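Local coordinates for protein winged BEAN albumin 1 (Psophocarpus tetragonolobus, PDB 1WBA) that serves as a 2S seed storage albumin of the winged bean and belongs to the Kunitz-type protease inhibitor family, at residues D3-A8 with I72-R77; P127-L132 with V166-R171; V33-E38 with K153-V158; V95-D100 with G108-Q113. All coordinates share one frame; numbering follows the deposited sequence.

The four contacts are spread over one Kunitz-type beta-trefoil domain without helices. Contacts 1 and 2 lie on one side of the chain's centre, their centres about 10 Å apart, and they touch through Tyr6 with Tyr130 and Ala8 with Phe169. Contacts 3 and 4 lie on the opposite side, their centres about 12 Å apart, and meet through Glu38 and Tyr110. Contact 2 uses strands 130-136 and 166-171, and contact 3 uses strand 154-159 of the same antiparallel sheet. Along the chain, contact 4 is nested in the loop that contact 3 closes, while contacts 1 and 3 alternate. Contacts 1 to 3 join segments far apart in sequence, and contact 4 closes a local loop.

Contact 1: residues D3-A8 with I72-R77; sequences DPVYDA and ILENMR
Pro4 and Leu73 form a single backbone bridge between two irregular segments of the beta-trefoil. Segment 3-8 precedes strand 17-23, and segment 72-77 precedes strand 78-82. Two hydrogen bonds make the bridge. Glu74 N donates to Asp3 O at 2.8 Å, and Val5 N donates to Ile72 O at 3.0 Å. The side chains close in around these bonds. Leu73 CD2 packs on Pro4 CB at 3.8 Å. Val5 CG2 touches Glu74 CG at 3.9 Å and also meets Ile72 CG2. CD of Glu74 lies anti to CA (chi2 -179°). Its OE2 comes 3.6 Å from Asp3 CB. Glu74 OE2 and Asp3 OD2 are then only 4.3 Å apart. Lys122 forms a salt bridge with each, which would offset their repulsion. A water donates to Glu74 OE2 at 2.6 Å and to Pro4 O at 2.7 Å. An alanine in place of Glu74 would probably leave Lys122 without one of these two carboxylates and the water without one acceptor. Ile120 of strand 116-122 packs on Val5 and Ile72, Tyr130 of strand 130-136 on Val5 and Glu74, and Phe169 of strand 166-171 on Val5.

Contact 2: residues P127-L132 with V166-R171; sequences PRTYKL and VVKFHR
Tyr130 and Val167 are joined by a pair of backbone hydrogen bonds. Tyr130 N donates to Val167 O at 2.8 Å, and Val167 N donates to Tyr130 O at 2.8 Å. This is an antiparallel hydrogen-bonded pair. One step further out, a water stands between the two backbones. It donates to Arg128 O at 2.9 Å and accepts from Phe169 N at 2.8 Å. Beside it, Lys168 lays CG against Arg128 O at 3.4 Å. Its last torsion (chi4 -63°) turns NZ back, and NZ lies close to Arg128 CB.

The pair belongs to the curled antiparallel sheet of the beta-trefoil. Strand 130-136 also pairs with 116-122 and 142-148, and strand 166-171 with 17-23. The short strands 130-132 and 166-171 are strongly skewed, with 108° between their N-to-C directions.

Side chains pack around these bonds. Thr129 CB meets Val166 CG1 at 3.7 Å. Thr129 OG1 is held by Thr126 O and Ser124. The side chains of Tyr130 and Phe169 cross at about a right angle, their ring planes inclined obliquely at 45°. Phe169 CE2 comes 3.8 Å from Tyr130 CB. Tyr130 CG lies at the edge of the Phe169 ring, in its plane. Leu132 CD2 is also at that ring's edge, 4.0 Å from Phe169 CZ. An alanine in place of Phe169 would probably open a gap beside Tyr130 CB and Leu132 CD2. Tyr130 OH hydrogen-bonds Tyr6 N, in the N-terminal loop.

Contact 3: residues V33-E38 with K153-V158; sequences VATGNE and KKRLVV
Thr35 sits on the guanidinium of Arg155, with OG1 above one face and over its centre. Thr35 OG1 is 3.5 Å from Arg155 CZ, and Thr35 CB is 3.6 Å from Arg155 NE. This is the close-packed part of the contact. The loop between strands 30-33 and 45-48 here meets the start of strand 154-159 in the beta-trefoil. Val33 and Lys153 add a second touch, tip to tip, with Val33 CG2 3.5 Å from Lys153 CE. Lys153 bends at both chi2 (-50°) and chi3 (-61°), which set CD and CE. Between these two touches, Thr35 CG2 meets Lys153 CB at 4.0 Å.

The backbones stay apart, and even the nearest CA atoms, of Thr35 and Lys153, are 7.1 Å from each other. The outer side is looser. Gly36 is exposed, and its N is 3.6 Å from Arg155 NH2 without a hydrogen bond. Gly36 is part of the type II' turn from Thr35 to Glu38, closed by Glu38 N to Thr35 O at 3.0 Å. Thr35 N also donates to Glu38 OE1 at 3.1 Å.

No hydrogen bond crosses between the segments. The polar groups are paired elsewhere: Arg155 NE with Asp149, Thr35 OG1 with Ser45 and Lys153 NZ with Thr50. Asp149 and Gln103 probably hold the guanidinium in place. The contact is therefore mainly packing, to which the Thr35 oxygen over the cationic face probably adds a weak electrostatic attraction.

Contact 4: residues V95-D100 with G108-Q113; sequences VDFQPD and GRYPNQ
Phe97 and Tyr110 form a T-shaped (edge-to-face) pair, with the edge of Phe97 toward the face of Tyr110. Their planes stand at 90° and their centroids are 5.2 Å apart. Tyr110 CE1 lies in the plane of the Phe97 ring, at its edge, 3.5 Å from Phe97 CE1. Phe97 CD1 is over one face of Tyr110, offset toward the rim. Phe97 also has a cation-pi contact with Lys105, and Tyr110 OH hydrogen-bonds Glu38.

Phe97 ends strand 92-97, which lies between strands 103-106 and 113-114 in a small antiparallel sheet of the beta-trefoil; Tyr110 comes from the loop before 113-114. Val95 and Gln113 are a non-hydrogen-bonded pair in it. Val95 CG1 touches Tyr110 CB at 3.8 Å, the two side chains crossing at about a right angle. Val95 CG2 packs on Gln113 CG at 3.8 Å.

Asp96 and Asn112 are each the centre of an inverse gamma turn, and they are hydrogen-bonded to each other. Asp96 N donates to Asn112 O at 2.9 Å. Asn112 ND2 reaches back to Asp96 O at 2.7 Å, but this bond is weak and bent, with 122° at the hydrogen. The Asn112 amide also lies against Val95, with OD1 3.5 Å from Val95 CG1. CD of Gln113 lies anti to CA (chi2 175°). Gln113 OE1 receives Gly108 N on a lone pair at 2.7 Å.

Contact 1: residues D3-A8 with I72-R77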
loop_
_atom_site.group_PDB
_atom_site.type_symbol
_atom_site.label_atom_id
_atom_site.label_comp_id
_atom_site.label_asym_id
_atom_site.label_seq_id
_atom_site.Cartn_x
_atom_site.Cartn_y
_atom_site.Cartn_z
ATOM N N ASP A 3 -12.431 -14.190 -4.688
ATOM C CA ASP A 3 -13.128 -13.113 -5.377
ATOM C C ASP A 3 -12.189 -12.104 -6.008
ATOM O O ASP A 3 -11.124 -11.836 -5.471
ATOM C CB ASP A 3 -14.013 -12.347 -4.396
ATOM C CG ASP A 3 -15.174 -13.166 -3.888
ATOM O OD1 ASP A 3 -15.665 -14.052 -4.621
ATOM O OD2 ASP A 3 -15.599 -12.912 -2.744
ATOM N N PRO A 4 -12.553 -11.575 -7.190
ATOM C CA PRO A 4 -11.684 -10.584 -7.817
ATOM C C PRO A 4 -11.908 -9.272 -7.053
ATOM O O PRO A 4 -12.948 -9.092 -6.428
ATOM C CB PRO A 4 -12.221 -10.516 -9.258
ATOM C CG PRO A 4 -13.667 -10.820 -9.096
ATOM C CD PRO A 4 -13.683 -11.933 -8.076
ATOM N N VAL A 5 -10.892 -8.420 -7.012
ATOM C CA VAL A 5 -11.000 -7.128 -6.351
ATOM C C VAL A 5 -11.629 -6.186 -7.385
ATOM O O VAL A 5 -11.300 -6.265 -8.573
ATOM C CB VAL A 5 -9.608 -6.612 -5.960
ATOM C CG1 VAL A 5 -9.715 -5.218 -5.340
ATOM C CG2 VAL A 5 -8.937 -7.615 -5.004
ATOM N N TYR A 6 -12.548 -5.328 -6.953
ATOM C CA TYR A 6 -13.219 -4.401 -7.864
ATOM C C TYR A 6 -12.784 -2.968 -7.661
ATOM O O TYR A 6 -12.498 -2.574 -6.532
ATOM C CB TYR A 6 -14.740 -4.456 -7.660
ATOM C CG TYR A 6 -15.376 -5.669 -8.274
ATOM C CD1 TYR A 6 -15.750 -5.680 -9.619
ATOM C CD2 TYR A 6 -15.537 -6.835 -7.536
ATOM C CE1 TYR A 6 -16.260 -6.832 -10.215
ATOM C CE2 TYR A 6 -16.046 -7.986 -8.119
ATOM C CZ TYR A 6 -16.403 -7.974 -9.462
ATOM O OH TYR A 6 -16.904 -9.123 -10.023
ATOM N N ASP A 7 -12.724 -2.198 -8.744
ATOM C CA ASP A 7 -12.394 -0.783 -8.627
ATOM C C ASP A 7 -13.669 -0.021 -8.198
ATOM O O ASP A 7 -14.763 -0.592 -8.124
ATOM C CB ASP A 7 -11.744 -0.213 -9.915
ATOM C CG ASP A 7 -12.671 -0.250 -11.150
ATOM O OD1 ASP A 7 -13.913 -0.197 -11.034
ATOM O OD2 ASP A 7 -12.127 -0.304 -12.256
ATOM N N ALA A 8 -13.528 1.271 -7.938
ATOM C CA ALA A 8 -14.645 2.076 -7.489
ATOM C C ALA A 8 -15.808 2.128 -8.484
ATOM O O ALA A 8 -16.906 2.510 -8.117
ATOM C CB ALA A 8 -14.163 3.483 -7.145
ATOM N N ILE A 72 -6.759 -9.055 -10.585
ATOM C CA ILE A 72 -6.238 -9.122 -9.225
ATOM C C ILE A 72 -7.323 -9.747 -8.382
ATOM O O ILE A 72 -8.479 -9.335 -8.462
ATOM C CB ILE A 72 -5.901 -7.706 -8.657
ATOM C CG1 ILE A 72 -4.814 -7.021 -9.510
ATOM C CG2 ILE A 72 -5.471 -7.806 -7.179
ATOM C CD1 ILE A 72 -3.474 -7.741 -9.522
ATOM N N LEU A 73 -6.960 -10.769 -7.610
ATOM C CA LEU A 73 -7.912 -11.457 -6.759
ATOM C C LEU A 73 -7.558 -11.191 -5.311
ATOM O O LEU A 73 -6.422 -10.834 -5.010
ATOM C CB LEU A 73 -7.871 -12.973 -7.006
ATOM C CG LEU A 73 -8.078 -13.514 -8.425
ATOM C CD1 LEU A 73 -8.052 -15.030 -8.363
ATOM C CD2 LEU A 73 -9.391 -13.022 -9.017
ATOM N N GLU A 74 -8.534 -11.377 -4.426
ATOM C CA GLU A 74 -8.312 -11.188 -3.005
ATOM C C GLU A 74 -7.377 -12.278 -2.545
ATOM O O GLU A 74 -7.395 -13.392 -3.077
ATOM C CB GLU A 74 -9.619 -11.260 -2.244
ATOM C CG GLU A 74 -10.518 -10.086 -2.490
ATOM C CD GLU A 74 -11.810 -10.178 -1.693
ATOM O OE1 GLU A 74 -11.782 -10.725 -0.568
ATOM O OE2 GLU A 74 -12.847 -9.707 -2.197
ATOM N N ASN A 75 -6.504 -11.924 -1.611
ATOM C CA ASN A 75 -5.510 -12.834 -1.040
ATOM C C ASN A 75 -4.378 -13.283 -1.961
ATOM O O ASN A 75 -3.596 -14.159 -1.599
ATOM C CB ASN A 75 -6.191 -14.047 -0.407
ATOM C CG ASN A 75 -7.212 -13.645 0.611
ATOM O OD1 ASN A 75 -8.409 -13.859 0.435
ATOM N ND2 ASN A 75 -6.765 -12.986 1.646
ATOM N N MET A 76 -4.295 -12.680 -3.140
ATOM C CA MET A 76 -3.258 -12.970 -4.124
ATOM C C MET A 76 -2.050 -12.098 -3.774
ATOM O O MET A 76 -2.236 -10.925 -3.437
ATOM C CB MET A 76 -3.789 -12.588 -5.507
ATOM C CG MET A 76 -2.733 -12.493 -6.640
ATOM S SD MET A 76 -3.439 -12.059 -8.211
ATOM C CE MET A 76 -4.225 -13.526 -8.657
ATOM N N ARG A 77 -0.849 -12.681 -3.762
ATOM C CA ARG A 77 0.359 -11.923 -3.441
ATOM C C ARG A 77 0.682 -10.900 -4.514
ATOM O O ARG A 77 0.764 -11.243 -5.703
ATOM C CB ARG A 77 1.542 -12.859 -3.184
ATOM C CG ARG A 77 1.285 -13.812 -2.019
ATOM C CD ARG A 77 2.462 -14.750 -1.799
ATOM N NE ARG A 77 3.597 -14.111 -1.129
ATOM C CZ ARG A 77 3.663 -13.937 0.183
ATOM N NH1 ARG A 77 2.660 -14.337 0.943
ATOM N NH2 ARG A 77 4.756 -13.448 0.747
HETATM O O HOH W 1 -14.055 -8.395 -4.021
#

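Contact 2: residues P127-L132 with V166-R171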
loop_
_atom_site.group_PDB
_atom_site.type_symbol
_atom_site.label_atom_id
_atom_site.label_comp_id
_atom_site.label_asym_id
_atom_site.label_seq_id
_atom_site.Cartn_x
_atom_site.Cartn_y
_atom_site.Cartn_z
ATOM N N PRO A 127 -19.758 -2.110 -0.355
ATOM C CA PRO A 127 -19.229 -2.687 -1.593
ATOM C C PRO A 127 -18.043 -1.919 -2.157
ATOM O O PRO A 127 -17.986 -0.692 -2.062
ATOM C CB PRO A 127 -20.418 -2.587 -2.545
ATOM C CG PRO A 127 -21.595 -2.673 -1.616
ATOM C CD PRO A 127 -21.181 -1.766 -0.502
ATOM N N ARG A 128 -17.125 -2.656 -2.779
ATOM C CA ARG A 128 -15.935 -2.081 -3.403
ATOM C C ARG A 128 -14.982 -1.405 -2.416
ATOM O O ARG A 128 -14.198 -0.523 -2.797
ATOM C CB ARG A 128 -16.332 -1.110 -4.531
ATOM C CG ARG A 128 -17.296 -1.701 -5.550
ATOM C CD ARG A 128 -17.927 -0.636 -6.444
ATOM N NE ARG A 128 -19.013 -1.207 -7.240
ATOM C CZ ARG A 128 -19.799 -0.527 -8.077
ATOM N NH1 ARG A 128 -19.645 0.780 -8.251
ATOM N NH2 ARG A 128 -20.720 -1.171 -8.786
ATOM N N THR A 129 -15.084 -1.780 -1.145
ATOM C CA THR A 129 -14.180 -1.248 -0.143
ATOM C C THR A 129 -13.231 -2.406 0.258
ATOM O O THR A 129 -13.657 -3.555 0.428
ATOM C CB THR A 129 -14.917 -0.644 1.078
ATOM O OG1 THR A 129 -15.639 -1.664 1.768
ATOM C CG2 THR A 129 -15.858 0.470 0.639
ATOM N N TYR A 130 -11.945 -2.098 0.397
ATOM C CA TYR A 130 -10.934 -3.098 0.707
ATOM C C TYR A 130 -9.938 -2.652 1.754
ATOM O O TYR A 130 -9.927 -1.501 2.158
ATOM C CB TYR A 130 -10.163 -3.412 -0.581
ATOM C CG TYR A 130 -11.060 -4.018 -1.603
ATOM C CD1 TYR A 130 -11.302 -5.384 -1.596
ATOM C CD2 TYR A 130 -11.758 -3.221 -2.502
ATOM C CE1 TYR A 130 -12.217 -5.953 -2.455
ATOM C CE2 TYR A 130 -12.687 -3.777 -3.380
ATOM C CZ TYR A 130 -12.911 -5.148 -3.345
ATOM O OH TYR A 130 -13.798 -5.727 -4.215
ATOM N N LYS A 131 -9.106 -3.585 2.194
ATOM C CA LYS A 131 -8.041 -3.288 3.145
ATOM C C LYS A 131 -6.818 -3.982 2.586
ATOM O O LYS A 131 -6.937 -4.924 1.794
ATOM C CB LYS A 131 -8.360 -3.798 4.550
ATOM C CG LYS A 131 -8.459 -5.282 4.667
ATOM C CD LYS A 131 -8.679 -5.662 6.095
ATOM C CE LYS A 131 -9.000 -7.122 6.196
ATOM N NZ LYS A 131 -9.040 -7.558 7.613
ATOM N N LEU A 132 -5.645 -3.488 2.968
ATOM C CA LEU A 132 -4.362 -4.036 2.508
ATOM C C LEU A 132 -3.683 -4.779 3.653
ATOM O O LEU A 132 -3.761 -4.356 4.801
ATOM C CB LEU A 132 -3.460 -2.898 2.006
ATOM C CG LEU A 132 -3.988 -2.041 0.848
ATOM C CD1 LEU A 132 -2.988 -0.933 0.519
ATOM C CD2 LEU A 132 -4.242 -2.893 -0.374
ATOM N N VAL A 166 -9.282 1.367 5.387
ATOM C CA VAL A 166 -10.204 0.896 4.359
ATOM C C VAL A 166 -10.068 1.837 3.167
ATOM O O VAL A 166 -10.173 3.063 3.301
ATOM C CB VAL A 166 -11.689 0.840 4.859
ATOM C CG1 VAL A 166 -12.621 0.379 3.732
ATOM C CG2 VAL A 166 -11.804 -0.104 6.036
ATOM N N VAL A 167 -9.899 1.256 1.990
ATOM C CA VAL A 167 -9.689 2.035 0.781
ATOM C C VAL A 167 -10.570 1.594 -0.385
ATOM O O VAL A 167 -11.262 0.573 -0.316
ATOM C CB VAL A 167 -8.198 1.902 0.317
ATOM C CG1 VAL A 167 -7.256 2.330 1.424
ATOM C CG2 VAL A 167 -7.887 0.450 -0.074
ATOM N N LYS A 168 -10.507 2.387 -1.446
ATOM C CA LYS A 168 -11.181 2.140 -2.701
ATOM C C LYS A 168 -10.102 2.327 -3.761
ATOM O O LYS A 168 -9.165 3.097 -3.559
ATOM C CB LYS A 168 -12.295 3.158 -2.943
ATOM C CG LYS A 168 -13.657 2.771 -2.417
ATOM C CD LYS A 168 -14.665 3.835 -2.804
ATOM C CE LYS A 168 -16.082 3.377 -2.553
ATOM N NZ LYS A 168 -16.402 2.204 -3.406
ATOM N N PHE A 169 -10.213 1.610 -4.874
ATOM C CA PHE A 169 -9.252 1.721 -5.967
ATOM C C PHE A 169 -9.900 2.453 -7.133
ATOM O O PHE A 169 -10.912 2.007 -7.663
ATOM C CB PHE A 169 -8.787 0.329 -6.437
ATOM C CG PHE A 169 -8.100 -0.478 -5.365
ATOM C CD1 PHE A 169 -6.743 -0.294 -5.102
ATOM C CD2 PHE A 169 -8.810 -1.401 -4.604
ATOM C CE1 PHE A 169 -6.102 -1.011 -4.080
ATOM C CE2 PHE A 169 -8.182 -2.120 -3.587
ATOM C CZ PHE A 169 -6.820 -1.921 -3.326
ATOM N N HIS A 170 -9.338 3.594 -7.512
ATOM C CA HIS A 170 -9.870 4.362 -8.635
ATOM C C HIS A 170 -9.034 4.109 -9.864
ATOM O O HIS A 170 -7.806 4.249 -9.827
ATOM C CB HIS A 170 -9.905 5.849 -8.302
ATOM C CG HIS A 170 -10.932 6.189 -7.268
ATOM N ND1 HIS A 170 -10.723 6.000 -5.922
ATOM C CD2 HIS A 170 -12.207 6.627 -7.395
ATOM C CE1 HIS A 170 -11.825 6.303 -5.256
ATOM N NE2 HIS A 170 -12.740 6.685 -6.128
ATOM N N ARG A 171 -9.682 3.676 -10.936
ATOM C CA ARG A 171 -8.955 3.384 -12.158
ATOM C C ARG A 171 -8.286 4.678 -12.615
ATOM O O ARG A 171 -8.907 5.745 -12.598
ATOM C CB ARG A 171 -9.896 2.823 -13.235
ATOM C CG ARG A 171 -9.175 2.269 -14.454
HETATM O O HOH W 2 -12.387 -0.109 -5.042
#

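Contact 3: residues V33-E38 with K153-V158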
loop_
_atom_site.group_PDB
_atom_site.type_symbol
_atom_site.label_atom_id
_atom_site.label_comp_id
_atom_site.label_asym_id
_atom_site.label_seq_id
_atom_site.Cartn_x
_atom_site.Cartn_y
_atom_site.Cartn_z
ATOM N N VAL A 33 6.545 11.399 1.888
ATOM C CA VAL A 33 7.127 12.552 2.579
ATOM C C VAL A 33 8.248 12.078 3.493
ATOM O O VAL A 33 8.458 10.882 3.676
ATOM C CB VAL A 33 6.082 13.305 3.480
ATOM C CG1 VAL A 33 4.929 13.835 2.655
ATOM C CG2 VAL A 33 5.541 12.399 4.592
ATOM N N ALA A 34 9.001 13.023 4.036
ATOM C CA ALA A 34 10.063 12.683 4.963
ATOM C C ALA A 34 9.406 12.682 6.336
ATOM O O ALA A 34 8.556 13.532 6.619
ATOM C CB ALA A 34 11.139 13.722 4.919
ATOM N N THR A 35 9.697 11.670 7.140
ATOM C CA THR A 35 9.185 11.613 8.501
ATOM C C THR A 35 10.422 11.483 9.393
ATOM O O THR A 35 11.502 11.146 8.910
ATOM C CB THR A 35 8.246 10.386 8.761
ATOM O OG1 THR A 35 8.948 9.157 8.524
ATOM C CG2 THR A 35 7.009 10.461 7.914
ATOM N N GLY A 36 10.277 11.768 10.680
ATOM C CA GLY A 36 11.402 11.627 11.581
ATOM C C GLY A 36 12.618 12.434 11.184
ATOM O O GLY A 36 12.521 13.642 10.999
ATOM N N ASN A 37 13.737 11.742 10.989
ATOM C CA ASN A 37 15.023 12.358 10.640
ATOM C C ASN A 37 15.332 12.361 9.141
ATOM O O ASN A 37 16.433 12.734 8.722
ATOM C CB ASN A 37 16.140 11.637 11.401
ATOM C CG ASN A 37 15.863 11.559 12.888
ATOM O OD1 ASN A 37 15.807 12.583 13.565
ATOM N ND2 ASN A 37 15.630 10.347 13.398
ATOM N N GLU A 38 14.358 11.951 8.334
ATOM C CA GLU A 38 14.534 11.915 6.883
ATOM C C GLU A 38 14.652 13.322 6.290
ATOM O O GLU A 38 14.144 14.291 6.846
ATOM C CB GLU A 38 13.377 11.147 6.220
ATOM C CG GLU A 38 13.415 9.651 6.496
ATOM C CD GLU A 38 12.192 8.899 6.011
ATOM O OE1 GLU A 38 11.221 9.522 5.537
ATOM O OE2 GLU A 38 12.198 7.659 6.115
ATOM N N LYS A 153 2.274 13.436 10.703
ATOM C CA LYS A 153 2.208 12.675 9.463
ATOM C C LYS A 153 1.492 11.357 9.746
ATOM O O LYS A 153 1.650 10.768 10.832
ATOM C CB LYS A 153 3.602 12.419 8.877
ATOM C CG LYS A 153 4.483 13.671 8.654
ATOM C CD LYS A 153 3.790 14.818 7.885
ATOM C CE LYS A 153 3.364 14.407 6.471
ATOM N NZ LYS A 153 2.639 15.467 5.672
ATOM N N LYS A 154 0.653 10.928 8.807
ATOM C CA LYS A 154 -0.098 9.691 8.967
ATOM C C LYS A 154 0.621 8.517 8.319
ATOM O O LYS A 154 0.316 8.130 7.191
ATOM C CB LYS A 154 -1.501 9.869 8.408
ATOM C CG LYS A 154 -2.270 10.878 9.207
ATOM C CD LYS A 154 -3.719 10.944 8.790
ATOM C CE LYS A 154 -4.442 12.054 9.547
ATOM N NZ LYS A 154 -4.065 12.035 11.006
ATOM N N ARG A 155 1.565 7.945 9.057
ATOM C CA ARG A 155 2.362 6.833 8.570
ATOM C C ARG A 155 1.553 5.550 8.406
ATOM O O ARG A 155 0.621 5.289 9.168
ATOM C CB ARG A 155 3.519 6.565 9.527
ATOM C CG ARG A 155 4.407 7.768 9.818
ATOM C CD ARG A 155 5.639 7.296 10.531
ATOM N NE ARG A 155 6.426 8.377 11.111
ATOM C CZ ARG A 155 7.626 8.197 11.653
ATOM N NH1 ARG A 155 8.161 6.983 11.655
ATOM N NH2 ARG A 155 8.256 9.203 12.251
ATOM N N LEU A 156 1.886 4.781 7.374
ATOM C CA LEU A 156 1.231 3.505 7.122
ATOM C C LEU A 156 2.078 2.481 7.859
ATOM O O LEU A 156 3.251 2.288 7.540
ATOM C CB LEU A 156 1.189 3.205 5.623
ATOM C CG LEU A 156 0.243 4.070 4.780
ATOM C CD1 LEU A 156 0.172 3.538 3.381
ATOM C CD2 LEU A 156 -1.126 4.049 5.349
ATOM N N VAL A 157 1.501 1.891 8.899
ATOM C CA VAL A 157 2.202 0.909 9.714
ATOM C C VAL A 157 1.630 -0.504 9.553
ATOM O O VAL A 157 0.468 -0.689 9.175
ATOM C CB VAL A 157 2.226 1.318 11.198
ATOM C CG1 VAL A 157 2.848 2.702 11.337
ATOM C CG2 VAL A 157 0.836 1.312 11.787
ATOM N N VAL A 158 2.459 -1.497 9.844
ATOM C CA VAL A 158 2.060 -2.886 9.703
ATOM C C VAL A 158 2.091 -3.618 11.043
ATOM O O VAL A 158 3.131 -3.685 11.700
ATOM C CB VAL A 158 3.004 -3.620 8.699
ATOM C CG1 VAL A 158 2.591 -5.077 8.504
ATOM C CG2 VAL A 158 3.007 -2.907 7.361
#

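Contact 4: residues V95-D100 with G108-Q113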
loop_
_atom_site.group_PDB
_atom_site.type_symbol
_atom_site.label_atom_id
_atom_site.label_comp_id
_atom_site.label_asym_id
_atom_site.label_seq_id
_atom_site.Cartn_x
_atom_site.Cartn_y
_atom_site.Cartn_z
ATOM N N VAL A 95 9.740 -1.906 6.296
ATOM C CA VAL A 95 11.016 -1.816 6.997
ATOM C C VAL A 95 10.769 -1.969 8.499
ATOM O O VAL A 95 9.851 -1.354 9.053
ATOM C CB VAL A 95 11.688 -0.443 6.691
ATOM C CG1 VAL A 95 12.958 -0.231 7.533
ATOM C CG2 VAL A 95 12.001 -0.339 5.190
ATOM N N ASP A 96 11.526 -2.843 9.153
ATOM C CA ASP A 96 11.360 -3.018 10.597
ATOM C C ASP A 96 12.168 -1.887 11.230
ATOM O O ASP A 96 13.327 -2.045 11.634
ATOM C CB ASP A 96 11.855 -4.387 11.048
ATOM C CG ASP A 96 11.302 -4.770 12.386
ATOM O OD1 ASP A 96 10.833 -3.872 13.119
ATOM O OD2 ASP A 96 11.301 -5.971 12.700
ATOM N N PHE A 97 11.517 -0.738 11.272
ATOM C CA PHE A 97 12.101 0.516 11.721
ATOM C C PHE A 97 12.274 0.693 13.216
ATOM O O PHE A 97 11.301 0.787 13.967
ATOM C CB PHE A 97 11.271 1.665 11.133
ATOM C CG PHE A 97 12.039 2.927 10.927
ATOM C CD1 PHE A 97 12.830 3.095 9.801
ATOM C CD2 PHE A 97 11.960 3.955 11.861
ATOM C CE1 PHE A 97 13.537 4.280 9.603
ATOM C CE2 PHE A 97 12.659 5.143 11.674
ATOM C CZ PHE A 97 13.450 5.310 10.542
ATOM N N GLN A 98 13.526 0.757 13.641
ATOM C CA GLN A 98 13.824 0.945 15.052
ATOM C C GLN A 98 13.665 2.429 15.409
ATOM O O GLN A 98 14.160 3.297 14.695
ATOM C CB GLN A 98 15.260 0.480 15.349
ATOM C CG GLN A 98 15.619 0.444 16.832
ATOM C CD GLN A 98 17.088 0.168 17.044
ATOM O OE1 GLN A 98 17.941 0.901 16.533
ATOM N NE2 GLN A 98 17.400 -0.907 17.765
ATOM N N PRO A 99 12.926 2.743 16.485
ATOM C CA PRO A 99 12.234 1.844 17.412
ATOM C C PRO A 99 10.727 1.848 17.184
ATOM O O PRO A 99 9.976 1.330 18.001
ATOM C CB PRO A 99 12.541 2.468 18.753
ATOM C CG PRO A 99 12.395 3.933 18.443
ATOM C CD PRO A 99 13.043 4.096 17.071
ATOM N N ASP A 100 10.308 2.418 16.062
ATOM C CA ASP A 100 8.896 2.548 15.724
ATOM C C ASP A 100 8.161 1.263 15.432
ATOM O O ASP A 100 7.040 1.097 15.883
ATOM C CB ASP A 100 8.723 3.501 14.542
ATOM C CG ASP A 100 9.314 4.860 14.811
ATOM O OD1 ASP A 100 9.064 5.400 15.904
ATOM O OD2 ASP A 100 10.050 5.371 13.952
ATOM N N GLY A 108 14.665 -0.192 -1.180
ATOM C CA GLY A 108 16.049 0.002 -1.571
ATOM C C GLY A 108 16.824 1.098 -0.898
ATOM O O GLY A 108 17.913 1.425 -1.346
ATOM N N ARG A 109 16.281 1.649 0.175
ATOM C CA ARG A 109 16.944 2.734 0.891
ATOM C C ARG A 109 17.383 2.269 2.279
ATOM O O ARG A 109 18.516 2.505 2.681
ATOM C CB ARG A 109 16.017 3.951 1.003
ATOM C CG ARG A 109 15.187 4.252 -0.244
ATOM C CD ARG A 109 16.042 4.658 -1.431
ATOM N NE ARG A 109 15.409 5.719 -2.218
ATOM C CZ ARG A 109 14.456 5.543 -3.136
ATOM N NH1 ARG A 109 13.990 4.329 -3.420
ATOM N NH2 ARG A 109 13.962 6.601 -3.775
ATOM N N TYR A 110 16.495 1.610 3.010
ATOM C CA TYR A 110 16.812 1.093 4.339
ATOM C C TYR A 110 17.247 -0.344 4.222
ATOM O O TYR A 110 16.684 -1.105 3.432
ATOM C CB TYR A 110 15.599 1.166 5.253
ATOM C CG TYR A 110 15.276 2.577 5.643
ATOM C CD1 TYR A 110 16.037 3.231 6.605
ATOM C CD2 TYR A 110 14.217 3.260 5.054
ATOM C CE1 TYR A 110 15.761 4.519 6.969
ATOM C CE2 TYR A 110 13.924 4.563 5.411
ATOM C CZ TYR A 110 14.701 5.180 6.371
ATOM O OH TYR A 110 14.437 6.466 6.740
ATOM N N PRO A 111 18.239 -0.751 5.025
ATOM C CA PRO A 111 18.689 -2.139 4.934
ATOM C C PRO A 111 17.753 -3.153 5.597
ATOM O O PRO A 111 17.679 -4.303 5.159
ATOM C CB PRO A 111 20.063 -2.087 5.608
ATOM C CG PRO A 111 19.873 -1.030 6.680
ATOM C CD PRO A 111 19.088 0.031 5.949
ATOM N N ASN A 112 17.025 -2.722 6.620
ATOM C CA ASN A 112 16.125 -3.610 7.374
ATOM C C ASN A 112 14.717 -3.856 6.802
ATOM O O ASN A 112 13.709 -3.717 7.504
ATOM C CB ASN A 112 16.057 -3.199 8.869
ATOM C CG ASN A 112 15.999 -1.667 9.090
ATOM O OD1 ASN A 112 16.375 -0.871 8.213
ATOM N ND2 ASN A 112 15.556 -1.259 10.280
ATOM N N GLN A 113 14.659 -4.255 5.532
ATOM C CA GLN A 113 13.389 -4.540 4.862
ATOM C C GLN A 113 12.936 -5.958 5.160
ATOM O O GLN A 113 13.754 -6.878 5.272
ATOM C CB GLN A 113 13.513 -4.353 3.352
ATOM C CG GLN A 113 13.539 -2.910 2.918
ATOM C CD GLN A 113 13.786 -2.727 1.428
ATOM O OE1 GLN A 113 14.247 -1.679 1.009
ATOM N NE2 GLN A 113 13.454 -3.733 0.626
#